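Side-chain contacts in uncharacterized protein (Legionella longbeachae NSW150, PDB 4JZA), which probably removes the 3-phosphate from phosphatidylinositol 3-phosphate, perhaps altering host lipids during infection: residues D506-Q509 / S510-S514; K586-R589 / I590-V593; N749-R752 / I753-L757. One frame throughout, in Å; residues are numbered along the deposited sequence.

Contact 1. Residues D506-Q509 / S510-S514; sequences DQYQ and SVLES
Tyr508 OH, at the far end of a ring that Leu512 covers, is gripped by two groups, Glu535 OE2 and Ser484 OG, each through a hydrogen bond. These two partners hold the phenol between helices 524-542 and 482-492, so a residue with both a flat apolar surface and a polar end suits this buried place. Leu512 CD1 lies over one face of the ring, 3.9 Å from its centroid, in a CH-pi contact. It is offset toward the rim that bears the hydroxyl, and is nearest to Tyr508 CZ at 3.6 Å. With CG opposite the backbone nitrogen (chi1 -177°), the tyrosine ring is carried forward along the helix to meet a residue one turn on.

This i to i+4 pairing belongs to the last turns of the amphipathic helix 501-513, which packs against helices 482-492 and 524-542 and the loop residues Val579 and Phe580; helix 524-542 leads into strand 545-549 of the alpha/beta fold. Tyr508, Val511 and Leu512 face inward, while Asp506, Ser510 and Glu513 take the exposed side. Val511 meets Leu531 and Phe580; next to it, Gln507 bends at chi2 and brings NE2 to 3.9 Å from Val511 CG2, a van der Waals approach.

On the outer side, Gln509 NE2 and Glu513 OE2 are 3.4 Å apart, with amide and carboxylate planes turned 55° against each other. The backbone keeps the i to i+4 bonds of an alpha helix, Val511 N donating to Gln507 O at 2.9 Å and Glu513 N to Gln509 O at 3.0 Å. Toward the end of the helix, Ser514 OG turns back to Val511 O at 2.7 Å and lies in the carbonyl plane, on a lone pair. Arg527 NE also donates to Val511 O, and its NH2 donates to Leu512 O.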
loop_
_atom_site.group_PDB
_atom_site.type_symbol
_atom_site.label_atom_id
_atom_site.label_comp_id
_atom_site.label_asym_id
_atom_site.label_seq_id
_atom_site.Cartn_x
_atom_site.Cartn_y
_atom_site.Cartn_z
ATOM N N ASP A 506 1.164 36.577 -19.730
ATOM C CA ASP A 506 1.059 37.795 -18.930
ATOM C C ASP A 506 0.553 37.438 -17.536
ATOM O O ASP A 506 1.135 37.822 -16.517
ATOM C CB ASP A 506 0.110 38.830 -19.578
ATOM C CG ASP A 506 0.648 39.388 -20.908
ATOM O OD1 ASP A 506 1.885 39.479 -21.052
ATOM O OD2 ASP A 506 -0.168 39.701 -21.813
ATOM N N GLN A 507 -0.546 36.694 -17.508
ATOM C CA GLN A 507 -1.136 36.217 -16.268
ATOM C C GLN A 507 -0.156 35.428 -15.398
ATOM O O GLN A 507 -0.050 35.679 -14.214
ATOM C CB GLN A 507 -2.376 35.372 -16.575
ATOM C CG GLN A 507 -3.624 36.194 -16.645
ATOM C CD GLN A 507 -3.737 37.108 -15.412
ATOM O OE1 GLN A 507 -4.036 38.286 -15.542
ATOM N NE2 GLN A 507 -3.477 36.572 -14.215
ATOM N N TYR A 508 0.564 34.486 -15.987
ATOM C CA TYR A 508 1.520 33.669 -15.243
ATOM C C TYR A 508 2.625 34.522 -14.635
ATOM O O TYR A 508 3.030 34.285 -13.507
ATOM C CB TYR A 508 2.130 32.618 -16.164
ATOM C CG TYR A 508 3.105 31.634 -15.505
ATOM C CD1 TYR A 508 2.659 30.676 -14.625
ATOM C CD2 TYR A 508 4.456 31.656 -15.802
ATOM C CE1 TYR A 508 3.526 29.785 -14.033
ATOM C CE2 TYR A 508 5.328 30.761 -15.230
ATOM C CZ TYR A 508 4.859 29.812 -14.345
ATOM O OH TYR A 508 5.720 28.900 -13.768
ATOM N N GLN A 509 3.143 35.491 -15.398
ATOM C CA GLN A 509 4.132 36.429 -14.885
ATOM C C GLN A 509 3.558 37.152 -13.679
ATOM O O GLN A 509 4.217 37.310 -12.651
ATOM C CB GLN A 509 4.454 37.431 -15.966
ATOM C CG GLN A 509 5.476 38.482 -15.593
ATOM C CD GLN A 509 6.835 38.123 -16.138
ATOM O OE1 GLN A 509 7.048 38.142 -17.372
ATOM N NE2 GLN A 509 7.767 37.769 -15.233
ATOM N N SER A 510 2.318 37.607 -13.821
ATOM C CA SER A 510 1.653 38.410 -12.780
ATOM C C SER A 510 1.404 37.661 -11.463
ATOM O O SER A 510 1.636 38.151 -10.374
ATOM C CB SER A 510 0.321 38.914 -13.325
ATOM O OG SER A 510 -0.387 39.622 -12.327
ATOM N N VAL A 511 0.895 36.457 -11.575
ATOM C CA VAL A 511 0.663 35.623 -10.419
ATOM C C VAL A 511 1.997 35.269 -9.739
ATOM O O VAL A 511 2.143 35.382 -8.540
ATOM C CB VAL A 511 -0.140 34.377 -10.842
ATOM C CG1 VAL A 511 -0.276 33.444 -9.687
ATOM C CG2 VAL A 511 -1.525 34.801 -11.334
ATOM N N LEU A 512 2.984 34.869 -10.506
ATOM C CA LEU A 512 4.319 34.632 -9.971
ATOM C C LEU A 512 4.824 35.815 -9.148
ATOM O O LEU A 512 5.337 35.625 -8.052
ATOM C CB LEU A 512 5.291 34.415 -11.114
ATOM C CG LEU A 512 6.322 33.330 -10.936
ATOM C CD1 LEU A 512 5.968 32.224 -11.905
ATOM C CD2 LEU A 512 7.699 33.863 -11.277
ATOM N N GLU A 513 4.670 37.041 -9.679
ATOM C CA GLU A 513 5.188 38.264 -9.019
ATOM C C GLU A 513 4.364 38.730 -7.810
ATOM O O GLU A 513 4.890 39.397 -6.908
ATOM C CB GLU A 513 5.351 39.416 -10.024
ATOM C CG GLU A 513 6.610 39.321 -10.884
ATOM C CD GLU A 513 6.733 40.477 -11.880
ATOM O OE1 GLU A 513 6.162 41.562 -11.616
ATOM O OE2 GLU A 513 7.382 40.296 -12.939
ATOM N N SER A 514 3.090 38.335 -7.785
ATOM C CA SER A 514 2.141 38.740 -6.758
ATOM C C SER A 514 2.602 38.452 -5.342
ATOM O O SER A 514 2.085 39.052 -4.405
ATOM C CB SER A 514 0.814 38.045 -6.969
ATOM O OG SER A 514 0.945 36.705 -6.554
#

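Contact 2. Residues K586-R589 / I590-V593; sequences KENR and IRFV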
loop_
_atom_site.group_PDB
_atom_site.type_symbol
_atom_site.label_atom_id
_atom_site.label_comp_id
_atom_site.label_asym_id
_atom_site.label_seq_id
_atom_site.Cartn_x
_atom_site.Cartn_y
_atom_site.Cartn_z
ATOM N N LYS A 586 -16.724 39.775 -5.680
ATOM C CA LYS A 586 -17.046 40.051 -7.085
ATOM C C LYS A 586 -17.599 38.915 -7.884
ATOM O O LYS A 586 -17.280 37.772 -7.651
ATOM C CB LYS A 586 -15.805 40.536 -7.817
ATOM C CG LYS A 586 -15.307 41.836 -7.229
ATOM C CD LYS A 586 -14.561 42.688 -8.238
ATOM C CE LYS A 586 -14.646 44.143 -7.816
ATOM N NZ LYS A 586 -13.599 44.947 -8.489
ATOM N N GLU A 587 -18.398 39.274 -8.874
ATOM C CA GLU A 587 -19.201 38.332 -9.628
ATOM C C GLU A 587 -18.302 37.344 -10.354
ATOM O O GLU A 587 -18.568 36.142 -10.346
ATOM C CB GLU A 587 -20.097 39.112 -10.554
ATOM C CG GLU A 587 -20.909 38.373 -11.598
ATOM C CD GLU A 587 -21.438 39.356 -12.662
ATOM O OE1 GLU A 587 -21.456 40.586 -12.426
ATOM O OE2 GLU A 587 -21.822 38.935 -13.760
ATOM N N ASN A 588 -17.196 37.820 -10.905
ATOM C CA ASN A 588 -16.220 36.922 -11.522
ATOM C C ASN A 588 -15.614 35.802 -10.651
ATOM O O ASN A 588 -15.344 34.685 -11.124
ATOM C CB ASN A 588 -15.052 37.740 -12.006
ATOM C CG ASN A 588 -15.346 38.517 -13.262
ATOM O OD1 ASN A 588 -16.457 38.491 -13.840
ATOM N ND2 ASN A 588 -14.334 39.223 -13.702
ATOM N N ARG A 589 -15.293 36.136 -9.409
ATOM C CA ARG A 589 -14.707 35.162 -8.514
ATOM C C ARG A 589 -15.787 34.206 -8.084
ATOM O O ARG A 589 -15.523 33.023 -7.976
ATOM C CB ARG A 589 -14.055 35.839 -7.319
ATOM C CG ARG A 589 -13.438 34.934 -6.275
ATOM C CD ARG A 589 -12.240 34.132 -6.759
ATOM N NE ARG A 589 -11.794 33.218 -5.706
ATOM C CZ ARG A 589 -10.911 32.248 -5.879
ATOM N NH1 ARG A 589 -10.289 32.059 -7.033
ATOM N NH2 ARG A 589 -10.628 31.462 -4.878
ATOM N N ILE A 590 -17.004 34.717 -7.891
ATOM C CA ILE A 590 -18.116 33.921 -7.395
ATOM C C ILE A 590 -18.427 32.849 -8.388
ATOM O O ILE A 590 -18.737 31.721 -8.011
ATOM C CB ILE A 590 -19.380 34.778 -7.090
ATOM C CG1 ILE A 590 -19.308 35.380 -5.680
ATOM C CG2 ILE A 590 -20.677 33.972 -7.126
ATOM C CD1 ILE A 590 -20.199 36.607 -5.537
ATOM N N ARG A 591 -18.324 33.193 -9.651
ATOM C CA ARG A 591 -18.656 32.259 -10.724
ATOM C C ARG A 591 -17.654 31.164 -10.980
ATOM O O ARG A 591 -17.993 30.096 -11.521
ATOM C CB ARG A 591 -18.796 33.026 -11.991
ATOM C CG ARG A 591 -20.113 33.738 -12.050
ATOM C CD ARG A 591 -19.988 34.713 -13.175
ATOM N NE ARG A 591 -21.265 35.224 -13.602
ATOM C CZ ARG A 591 -21.386 36.133 -14.553
ATOM N NH1 ARG A 591 -20.298 36.625 -15.158
ATOM N NH2 ARG A 591 -22.595 36.551 -14.894
ATOM N N PHE A 592 -16.414 31.486 -10.651
ATOM C CA PHE A 592 -15.348 30.539 -10.716
ATOM C C PHE A 592 -15.486 29.572 -9.535
ATOM O O PHE A 592 -15.453 28.345 -9.701
ATOM C CB PHE A 592 -13.992 31.278 -10.714
ATOM C CG PHE A 592 -12.808 30.354 -10.770
ATOM C CD1 PHE A 592 -12.636 29.539 -11.859
ATOM C CD2 PHE A 592 -11.901 30.270 -9.713
ATOM C CE1 PHE A 592 -11.572 28.668 -11.927
ATOM C CE2 PHE A 592 -10.827 29.397 -9.781
ATOM C CZ PHE A 592 -10.656 28.601 -10.900
ATOM N N VAL A 593 -15.682 30.140 -8.352
ATOM C CA VAL A 593 -15.872 29.356 -7.157
ATOM C C VAL A 593 -17.011 28.373 -7.357
ATOM O O VAL A 593 -16.942 27.218 -6.915
ATOM C CB VAL A 593 -16.089 30.251 -5.924
ATOM C CG1 VAL A 593 -16.449 29.449 -4.669
ATOM C CG2 VAL A 593 -14.813 31.033 -5.623
#
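The guanidinium of Arg591 has the carboxylate of Glu587 over one face, with Glu587 CD 3.6 Å above the centre of the plane and the two flat groups turned 82° apart. This is an i to i+4 ion pair in the opening turns of helix 587-602, where Lys586 holds the N-cap position. The salt bridge joins Glu587 OE2 to Arg591 NH2 at 2.8 Å. As modelled the oxygen lies over the face, so the attraction is probably more electrostatic than in the in-plane, two-pronged pairing of a carboxylate with an arginine edge. Both chains run side by side in the same direction: Glu587 has CG opposite its backbone N and is extended beyond CG, and Arg591 stretches from CG to NE, its CG passing Glu587 O. A glutamate suits the first turn, where its negative charge would interact favourably with the helix dipole.

The buried Arg589 has its guanidinium covered on one face by Val593 CG2, while its NH1 reaches the edge of the Phe592 ring; guanidinium and ring planes are 44° apart. A bend at chi2 (66°) turns this arginine along the helix toward helix 628-637, where Asp629 forms a salt bridge with NE. Phe592 points its ring to helix 556-574 and meets His563 edge-to-face. In the backbone, Val593 N donates to Arg589 O at 2.9 Å, and Val593 CG2 sits 3.7 Å from Arg589 NE.

Contact 3. Residues N749-R752 / I753-L757; sequences NIIR and IEKIL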
loop_
_atom_site.group_PDB
_atom_site.type_symbol
_atom_site.label_atom_id
_atom_site.label_comp_id
_atom_site.label_asym_id
_atom_site.label_seq_id
_atom_site.Cartn_x
_atom_site.Cartn_y
_atom_site.Cartn_z
ATOM N N ASN A 749 -22.437 -25.022 24.258
ATOM C CA ASN A 749 -21.254 -25.836 24.499
ATOM C C ASN A 749 -20.008 -25.344 23.812
ATOM O O ASN A 749 -18.921 -25.582 24.316
ATOM C CB ASN A 749 -21.520 -27.279 24.086
ATOM C CG ASN A 749 -22.416 -28.027 25.079
ATOM O OD1 ASN A 749 -22.720 -27.522 26.174
ATOM N ND2 ASN A 749 -22.822 -29.251 24.710
ATOM N N ILE A 750 -20.152 -24.683 22.667
ATOM C CA ILE A 750 -18.996 -24.153 21.946
ATOM C C ILE A 750 -18.349 -23.024 22.759
ATOM O O ILE A 750 -17.137 -22.978 22.853
ATOM C CB ILE A 750 -19.365 -23.656 20.540
ATOM C CG1 ILE A 750 -19.916 -24.807 19.696
ATOM C CG2 ILE A 750 -18.171 -23.073 19.815
ATOM C CD1 ILE A 750 -20.194 -24.439 18.227
ATOM N N ILE A 751 -19.154 -22.133 23.346
ATOM C CA ILE A 751 -18.621 -21.025 24.148
ATOM C C ILE A 751 -18.008 -21.579 25.436
ATOM O O ILE A 751 -16.955 -21.146 25.887
ATOM C CB ILE A 751 -19.656 -19.897 24.551
ATOM C CG1 ILE A 751 -21.014 -19.956 23.812
ATOM C CG2 ILE A 751 -19.029 -18.513 24.372
ATOM C CD1 ILE A 751 -21.223 -18.953 22.688
ATOM N N ARG A 752 -18.679 -22.536 26.048
ATOM C CA ARG A 752 -18.146 -23.185 27.255
ATOM C C ARG A 752 -16.751 -23.777 26.967
ATOM O O ARG A 752 -15.835 -23.583 27.764
ATOM C CB ARG A 752 -19.087 -24.271 27.767
ATOM C CG ARG A 752 -20.475 -23.810 28.206
ATOM C CD ARG A 752 -20.401 -22.981 29.473
ATOM N NE ARG A 752 -21.699 -22.414 29.870
ATOM C CZ ARG A 752 -22.546 -22.962 30.740
ATOM N NH1 ARG A 752 -22.264 -24.128 31.324
ATOM N NH2 ARG A 752 -23.700 -22.353 31.019
ATOM N N ILE A 753 -16.584 -24.443 25.811
ATOM C CA ILE A 753 -15.306 -25.050 25.474
ATOM C C ILE A 753 -14.284 -23.947 25.181
ATOM O O ILE A 753 -13.144 -24.076 25.560
ATOM C CB ILE A 753 -15.414 -26.157 24.366
ATOM C CG1 ILE A 753 -15.378 -27.559 24.935
ATOM C CG2 ILE A 753 -14.180 -26.238 23.493
ATOM C CD1 ILE A 753 -16.463 -27.882 25.916
ATOM N N GLU A 754 -14.703 -22.870 24.517
ATOM C CA GLU A 754 -13.846 -21.687 24.295
ATOM C C GLU A 754 -13.278 -21.253 25.646
ATOM O O GLU A 754 -12.064 -21.072 25.821
ATOM C CB GLU A 754 -14.636 -20.515 23.640
ATOM C CG GLU A 754 -13.858 -19.203 23.495
ATOM C CD GLU A 754 -14.654 -18.038 22.885
ATOM O OE1 GLU A 754 -14.362 -16.862 23.222
ATOM O OE2 GLU A 754 -15.553 -18.267 22.055
ATOM N N LYS A 755 -14.188 -21.092 26.593
ATOM C CA LYS A 755 -13.828 -20.539 27.873
ATOM C C LYS A 755 -12.984 -21.492 28.685
ATOM O O LYS A 755 -12.054 -21.076 29.328
ATOM C CB LYS A 755 -15.080 -20.126 28.647
ATOM C CG LYS A 755 -15.697 -18.823 28.142
ATOM C CD LYS A 755 -17.068 -18.659 28.757
ATOM C CE LYS A 755 -17.666 -17.305 28.457
ATOM N NZ LYS A 755 -18.538 -16.909 29.603
ATOM N N ILE A 756 -13.317 -22.771 28.648
ATOM C CA ILE A 756 -12.546 -23.764 29.321
ATOM C C ILE A 756 -11.148 -23.840 28.775
ATOM O O ILE A 756 -10.203 -24.044 29.522
ATOM C CB ILE A 756 -13.211 -25.115 29.188
ATOM C CG1 ILE A 756 -14.467 -25.137 30.092
ATOM C CG2 ILE A 756 -12.252 -26.243 29.580
ATOM C CD1 ILE A 756 -15.380 -26.335 29.862
ATOM N N LEU A 757 -11.005 -23.695 27.469
ATOM C CA LEU A 757 -9.698 -23.662 26.868
ATOM C C LEU A 757 -8.869 -22.409 27.198
ATOM O O LEU A 757 -7.656 -22.486 27.257
ATOM C CB LEU A 757 -9.838 -23.771 25.375
ATOM C CG LEU A 757 -10.268 -25.073 24.731
ATOM C CD1 LEU A 757 -10.674 -24.778 23.292
ATOM C CD2 LEU A 757 -9.128 -26.070 24.729
#
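Ile756 N donates to Arg752 O at 2.8 Å, and the CG1 branch of Ile756 lies beside that same carbonyl. One residue back, Lys755 N donates to Ile751 O at 2.9 Å, and the lysine's CB, CG and CD line that carbonyl before the long chain leads its amine away to the exposed side. Side chains themselves meet loosely: Ile751 CG2 comes to 4.2 Å from Glu754 OE2, a van der Waals approach of methyl and carboxylate. Ile753, its CD1 3.7 Å from Asn749 O, continues the same pattern one turn earlier.

These i to i+3 and i to i+4 contacts run from the first turn of helix 748-761 toward its far end, in the phosphoinositide phosphatase C-terminal domain. The next shell explains the residue types. Ile753 packs on Cys691 of helix 676-702, and Ile756 on Ile736 and Leu739 of helix 731-740, so branched apolar chains fill the faces between helices. Asn749 is buried, and its amide is satisfied at both ends, ND2 by Thr692 and OD1 by Ser744. Arg752 bends at chi2 (-69°), turning back along its helix so that NH1 donates to Ser742 O.

The hydrogen bonds between 749-752 and 753-757 are all between backbone atoms; the polar ends of Asn749 and Arg752 instead bond to helix 676-702 and the preceding loop, which suggests that they fix how the helix sits against its surroundings.

How the contacts relate
Contacts 1 and 2 lie on the same side of the chain's centre, their centres about 20 Å apart and their nearest atoms about 10 Å. They share a loop: residues of 506-514 touch Val579 and Phe580, and those of 586-593 touch Pro578 and Glu582. Contact 2 also packs on helix 556-574, which begins at the arginine of a CX5R sequence that follows strand 545-549, consistent with the phosphate-binding loop of cysteine-dependent phosphatases; helix 524-542, beside contact 1, leads into that strand. Contact 3 belongs to a separate helical part, about 73 Å from contact 1 and 67 Å from contact 2 between centres, and so is probably far from this likely catalytic region.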